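UDP-N-acetylmuramate-alanine ligase MurC (Thermotoga maritima, PDB 1J6U) catalyses the ATP-dependent joining of L-alanine to UDP-N-acetylmuramate, a step in building the peptidoglycan of the bacterial cell wall. Local coordinates at residues 219-224 against 233-238; 118-123 against 185-190. All blocks are in the same frame, centred on the assembly; numbering follows the deposited sequence.

Contact 1. Residues 219-224 against 233-238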
loop_
_atom_site.group_PDB
_atom_site.type_symbol
_atom_site.label_atom_id
_atom_site.label_comp_id
_atom_site.label_asym_id
_atom_site.label_seq_id
_atom_site.Cartn_x
_atom_site.Cartn_y
_atom_site.Cartn_z
ATOM N N VAL A 219 -17.876 -11.920 2.688
ATOM C CA VAL A 219 -17.430 -10.698 2.074
ATOM C C VAL A 219 -17.666 -9.544 3.039
ATOM O O VAL A 219 -18.776 -9.384 3.555
ATOM C CB VAL A 219 -18.201 -10.433 0.734
ATOM C CG1 VAL A 219 -17.820 -9.082 0.162
ATOM C CG2 VAL A 219 -17.857 -11.508 -0.294
ATOM N N VAL A 220 -16.617 -8.763 3.325
ATOM C CA VAL A 220 -16.805 -7.604 4.193
ATOM C C VAL A 220 -16.817 -6.438 3.235
ATOM O O VAL A 220 -16.001 -6.328 2.311
ATOM C CB VAL A 220 -15.709 -7.430 5.264
ATOM C CG1 VAL A 220 -15.893 -6.102 5.946
ATOM C CG2 VAL A 220 -15.832 -8.548 6.333
ATOM N N THR A 221 -17.734 -5.535 3.480
ATOM C CA THR A 221 -17.884 -4.461 2.567
ATOM C C THR A 221 -18.166 -3.124 3.235
ATOM O O THR A 221 -18.688 -3.068 4.363
ATOM C CB THR A 221 -18.988 -4.882 1.603
ATOM O OG1 THR A 221 -18.508 -4.757 0.273
ATOM C CG2 THR A 221 -20.255 -4.101 1.828
ATOM N N PHE A 222 -17.801 -2.058 2.518
ATOM C CA PHE A 222 -17.973 -0.682 2.964
ATOM C C PHE A 222 -19.425 -0.253 2.708
ATOM O O PHE A 222 -19.865 -0.067 1.563
ATOM C CB PHE A 222 -16.969 0.229 2.229
ATOM C CG PHE A 222 -17.045 1.663 2.638
ATOM C CD1 PHE A 222 -17.288 2.010 3.965
ATOM C CD2 PHE A 222 -16.871 2.677 1.699
ATOM C CE1 PHE A 222 -17.365 3.344 4.354
ATOM C CE2 PHE A 222 -16.943 4.016 2.071
ATOM C CZ PHE A 222 -17.193 4.351 3.404
ATOM N N ALA A 223 -20.162 -0.116 3.805
ATOM C CA ALA A 223 -21.572 0.228 3.755
ATOM C C ALA A 223 -21.862 1.486 2.971
ATOM O O ALA A 223 -22.981 1.684 2.507
ATOM C CB ALA A 223 -22.136 0.342 5.171
ATOM N N GLU A 224 -20.855 2.333 2.801
ATOM C CA GLU A 224 -21.085 3.563 2.084
ATOM C C GLU A 224 -20.540 3.555 0.673
ATOM O O GLU A 224 -20.642 4.538 -0.023
ATOM C CB GLU A 224 -20.546 4.742 2.893
ATOM C CG GLU A 224 -21.588 5.326 3.874
ATOM C CD GLU A 224 -21.075 5.466 5.328
ATOM O OE1 GLU A 224 -19.838 5.494 5.535
ATOM O OE2 GLU A 224 -21.909 5.567 6.267
ATOM N N ASP A 233 -21.526 -9.446 3.278
ATOM C CA ASP A 233 -22.284 -10.262 4.188
ATOM C C ASP A 233 -22.360 -9.420 5.456
ATOM O O ASP A 233 -23.310 -9.512 6.202
ATOM C CB ASP A 233 -21.553 -11.570 4.380
ATOM C CG ASP A 233 -21.528 -12.394 3.104
ATOM O OD1 ASP A 233 -20.444 -12.899 2.717
ATOM O OD2 ASP A 233 -22.615 -12.531 2.482
ATOM N N VAL A 234 -21.330 -8.609 5.701
ATOM C CA VAL A 234 -21.303 -7.652 6.816
ATOM C C VAL A 234 -20.656 -6.367 6.283
ATOM O O VAL A 234 -19.842 -6.395 5.341
ATOM C CB VAL A 234 -20.516 -8.128 8.076
ATOM C CG1 VAL A 234 -21.090 -9.418 8.572
ATOM C CG2 VAL A 234 -19.046 -8.276 7.774
ATOM N N THR A 235 -21.040 -5.244 6.879
ATOM C CA THR A 235 -20.522 -3.949 6.476
ATOM C C THR A 235 -19.984 -3.087 7.623
ATOM O O THR A 235 -20.217 -3.355 8.818
ATOM C CB THR A 235 -21.594 -3.135 5.745
ATOM O OG1 THR A 235 -22.664 -2.850 6.650
ATOM C CG2 THR A 235 -22.121 -3.903 4.576
ATOM N N PHE A 236 -19.236 -2.058 7.227
ATOM C CA PHE A 236 -18.643 -1.101 8.160
ATOM C C PHE A 236 -18.800 0.231 7.436
ATOM O O PHE A 236 -18.761 0.314 6.205
ATOM C CB PHE A 236 -17.145 -1.406 8.448
ATOM C CG PHE A 236 -16.267 -1.345 7.226
ATOM C CD1 PHE A 236 -15.655 -0.144 6.846
ATOM C CD2 PHE A 236 -16.164 -2.437 6.385
ATOM C CE1 PHE A 236 -14.962 -0.028 5.626
ATOM C CE2 PHE A 236 -15.480 -2.343 5.158
ATOM C CZ PHE A 236 -14.876 -1.133 4.766
ATOM N N GLY A 237 -18.986 1.266 8.228
ATOM C CA GLY A 237 -19.188 2.583 7.703
ATOM C C GLY A 237 -19.108 3.509 8.882
ATOM O O GLY A 237 -18.780 3.109 10.007
ATOM N N VAL A 238 -19.397 4.767 8.632
ATOM C CA VAL A 238 -19.306 5.719 9.697
ATOM C C VAL A 238 -20.659 5.851 10.341
ATOM O O VAL A 238 -20.813 5.632 11.550
ATOM C CB VAL A 238 -18.854 7.080 9.167
ATOM C CG1 VAL A 238 -18.722 8.031 10.307
ATOM C CG2 VAL A 238 -17.520 6.939 8.452
#
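Phe-236 lays one face of its ring under the backbone of Phe-222, whose CA sits 3.9 Å from the ring centroid in a CH-pi contact. The two phenyl planes are only 24° apart, yet the rings are slid so far that they barely overlap, and they meet through Phe-222 CD1 and Phe-236 CE1 at 3.5 Å. Phe-236 holds CG between its backbone N and carbonyl carbon (chi1 61°), which brings the ring back over the neighbouring strand; there Val-220 CG1 reaches its edge, 3.7 Å from Phe-236 CD2. The Phe-222 ring instead runs on toward Gly-237, with Phe-236 O and Gly-237 CA at its edge. Farther back on this face Val-220 and Val-234 touch through their CG2 methyls. Strands 218-222 and 234-236 run parallel here, 234-236 being the last of the parallel strands in the central domain's sheet; Thr-235 and Gly-237 bond on to Tyr-243, and Leu-283 and Ala-284 of helix 276-291 pack on Phe-236. On the other face Thr-221 and Thr-235 stand side by side, pointing the same way; their CG2 methyls are tight at 3.3 Å, while Thr-221 OG1 bonds to Thr-228 O and Thr-235 OG1 to Thr-242 N. Between the faces runs a parallel ladder: Thr-221 N to Val-234 O, Phe-236 N to Thr-221 O, then Ala-223 N to Phe-236 O. Carboxylates meet N-H groups somewhat out of plane at both ends: Asp-233 OD1 accepts from Val-219 N at 2.7 Å (anti side), and Glu-224 OE1, poorly ordered, takes Val-238 N at 3.2 Å (syn side).

Contact 2. Residues 118-123 against 185-190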
loop_
_atom_site.group_PDB
_atom_site.type_symbol
_atom_site.label_atom_id
_atom_site.label_comp_id
_atom_site.label_asym_id
_atom_site.label_seq_id
_atom_site.Cartn_x
_atom_site.Cartn_y
_atom_site.Cartn_z
ATOM N N ALA A 118 -8.287 -12.404 1.643
ATOM C CA ALA A 118 -8.005 -11.461 0.579
ATOM C C ALA A 118 -8.571 -10.070 0.879
ATOM O O ALA A 118 -9.655 -9.891 1.485
ATOM C CB ALA A 118 -8.574 -11.977 -0.733
ATOM N N VAL A 119 -7.818 -9.067 0.465
ATOM C CA VAL A 119 -8.271 -7.707 0.637
ATOM C C VAL A 119 -8.145 -7.045 -0.711
ATOM O O VAL A 119 -7.134 -7.197 -1.384
ATOM C CB VAL A 119 -7.408 -6.964 1.648
ATOM C CG1 VAL A 119 -7.854 -5.495 1.740
ATOM C CG2 VAL A 119 -7.496 -7.668 3.001
ATOM N N THR A 120 -9.170 -6.326 -1.122
ATOM C CA THR A 120 -9.095 -5.632 -2.394
ATOM C C THR A 120 -9.824 -4.319 -2.199
ATOM O O THR A 120 -10.451 -4.104 -1.168
ATOM C CB THR A 120 -9.773 -6.409 -3.558
ATOM O OG1 THR A 120 -9.419 -5.799 -4.810
ATOM C CG2 THR A 120 -11.281 -6.347 -3.425
ATOM N N GLY A 121 -9.743 -3.444 -3.194
ATOM C CA GLY A 121 -10.407 -2.158 -3.082
ATOM C C GLY A 121 -9.607 -1.057 -3.757
ATOM O O GLY A 121 -8.475 -1.251 -4.162
ATOM N N THR A 122 -10.206 0.109 -3.886
ATOM C CA THR A 122 -9.527 1.192 -4.518
ATOM C C THR A 122 -8.543 1.790 -3.558
ATOM O O THR A 122 -7.387 1.947 -3.890
ATOM C CB THR A 122 -10.487 2.274 -4.929
ATOM O OG1 THR A 122 -11.368 1.774 -5.941
ATOM C CG2 THR A 122 -9.708 3.465 -5.433
ATOM N N ASP A 123 -9.010 2.110 -2.363
ATOM C CA ASP A 123 -8.164 2.726 -1.348
ATOM C C ASP A 123 -8.194 1.968 -0.037
ATOM O O ASP A 123 -9.238 1.497 0.360
ATOM C CB ASP A 123 -8.661 4.146 -1.048
ATOM C CG ASP A 123 -8.950 4.951 -2.309
ATOM O OD1 ASP A 123 -7.988 5.232 -3.072
ATOM O OD2 ASP A 123 -10.139 5.305 -2.529
ATOM N N LEU A 185 -13.077 -12.079 2.006
ATOM C CA LEU A 185 -12.672 -10.975 1.200
ATOM C C LEU A 185 -13.163 -9.650 1.802
ATOM O O LEU A 185 -14.375 -9.484 2.083
ATOM C CB LEU A 185 -13.277 -11.119 -0.181
ATOM C CG LEU A 185 -13.198 -9.844 -1.010
ATOM C CD1 LEU A 185 -11.760 -9.738 -1.529
ATOM C CD2 LEU A 185 -14.226 -9.859 -2.156
ATOM N N ILE A 186 -12.224 -8.728 2.049
ATOM C CA ILE A 186 -12.625 -7.391 2.486
ATOM C C ILE A 186 -12.516 -6.540 1.210
ATOM O O ILE A 186 -11.523 -6.629 0.460
ATOM C CB ILE A 186 -11.676 -6.761 3.515
ATOM C CG1 ILE A 186 -11.799 -7.452 4.872
ATOM C CG2 ILE A 186 -12.005 -5.287 3.659
ATOM C CD1 ILE A 186 -10.788 -6.917 5.934
ATOM N N ILE A 187 -13.552 -5.766 0.929
ATOM C CA ILE A 187 -13.527 -4.879 -0.224
ATOM C C ILE A 187 -13.605 -3.525 0.458
ATOM O O ILE A 187 -14.681 -3.149 0.935
ATOM C CB ILE A 187 -14.770 -5.013 -1.121
ATOM C CG1 ILE A 187 -14.895 -6.439 -1.674
ATOM C CG2 ILE A 187 -14.681 -4.007 -2.268
ATOM C CD1 ILE A 187 -16.162 -6.641 -2.553
ATOM N N THR A 188 -12.479 -2.801 0.502
ATOM C CA THR A 188 -12.413 -1.488 1.186
ATOM C C THR A 188 -13.365 -0.480 0.593
ATOM O O THR A 188 -14.029 0.265 1.324
ATOM C CB THR A 188 -11.018 -0.887 1.116
ATOM O OG1 THR A 188 -10.592 -0.894 -0.251
ATOM C CG2 THR A 188 -10.043 -1.683 1.946
ATOM N N ASN A 189 -13.407 -0.456 -0.739
ATOM C CA ASN A 189 -14.291 0.440 -1.508
ATOM C C ASN A 189 -13.960 0.117 -2.944
ATOM O O ASN A 189 -12.998 -0.603 -3.227
ATOM C CB ASN A 189 -13.981 1.912 -1.262
ATOM C CG ASN A 189 -12.495 2.196 -1.372
ATOM O OD1 ASN A 189 -11.841 1.804 -2.345
ATOM N ND2 ASN A 189 -11.946 2.850 -0.365
ATOM N N ALA A 190 -14.737 0.668 -3.853
ATOM C CA ALA A 190 -14.549 0.386 -5.270
ATOM C C ALA A 190 -15.060 1.615 -6.013
ATOM O O ALA A 190 -16.256 1.727 -6.321
ATOM C CB ALA A 190 -15.364 -0.869 -5.666
#
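Asn-189 lays its side-chain amide across the backbone turn at Thr-122 and Asp-123, the amide plane 62° from the Asp-123 carboxylate. Its OD1 receives Asp-123 N at 2.8 Å, in the carbonyl plane and on a lone pair, and a weaker, more bent bond from Thr-122 N. ND2 turns to Asp-123 O, a weak bond at 3.1 Å. The amide can reach both N-H groups because CG lies between the backbone N and carbonyl carbon of Asn-189 (chi1 48°). Thr-122 N also meets Asn-189 O at 3.0 Å, from above the carbonyl plane. Thr-188 adds a second grip on Asp-123 O: its OG1 donates at 2.8 Å, likewise from above that carbonyl's plane. With an alanine here instead of Asn-189, Asp-123 N would probably lose its OD1 acceptor and Asp-123 O its weak ND2 partner, leaving the turn freer to shift. Gly-121, Thr-122 and Asp-123 begin the predicted ATP-binding P-loop, which follows strand 116-120 and leads into helix 125-138, as in other Mur ligases. A side chain on Gly-121 would collide with Thr-188 OG1, already 3.1 Å from Gly-121 CA. Before the loop, strands 116-120 and 184-187 run parallel in the middle of the sheet, bonded from Ile-186 N to Ala-118 O, Thr-120 N to Ile-186 O and Thr-188 N to Thr-120 O. One face carries Ala-118, Thr-120, Leu-185 and Ile-187; Leu-185 CD1 lies 3.9 Å from Thr-120 CG2 and 4.0 Å from Ala-118 CB, while Thr-120 OG1 bonds to Leu-170 O. Val-119 and Ile-186 occupy the other face, under Thr-128 of helix 125-138.

Both contacts belong to one parallel run of the central domain's sheet, and strands 184-187 and 218-222 are the neighbours that join them: Val-220 N and Val-220 O probably bond to Leu-185 O and Ile-187 N. The strand part of contact 2 is buried mid-sheet, while its loop end reaches the surface; contact 1 is partly buried, at the end of the parallel run. Beyond their backbone bonds, 219-224 and 233-238 pack rings and methyls, with carboxylates at the ends, whereas 118-123 and 185-190 add to their aliphatic strands side-chain-to-backbone hydrogen bonds from Thr-188 and Asn-189 to the predicted nucleotide loop. Thr-188 O also lies against Phe-222 CB.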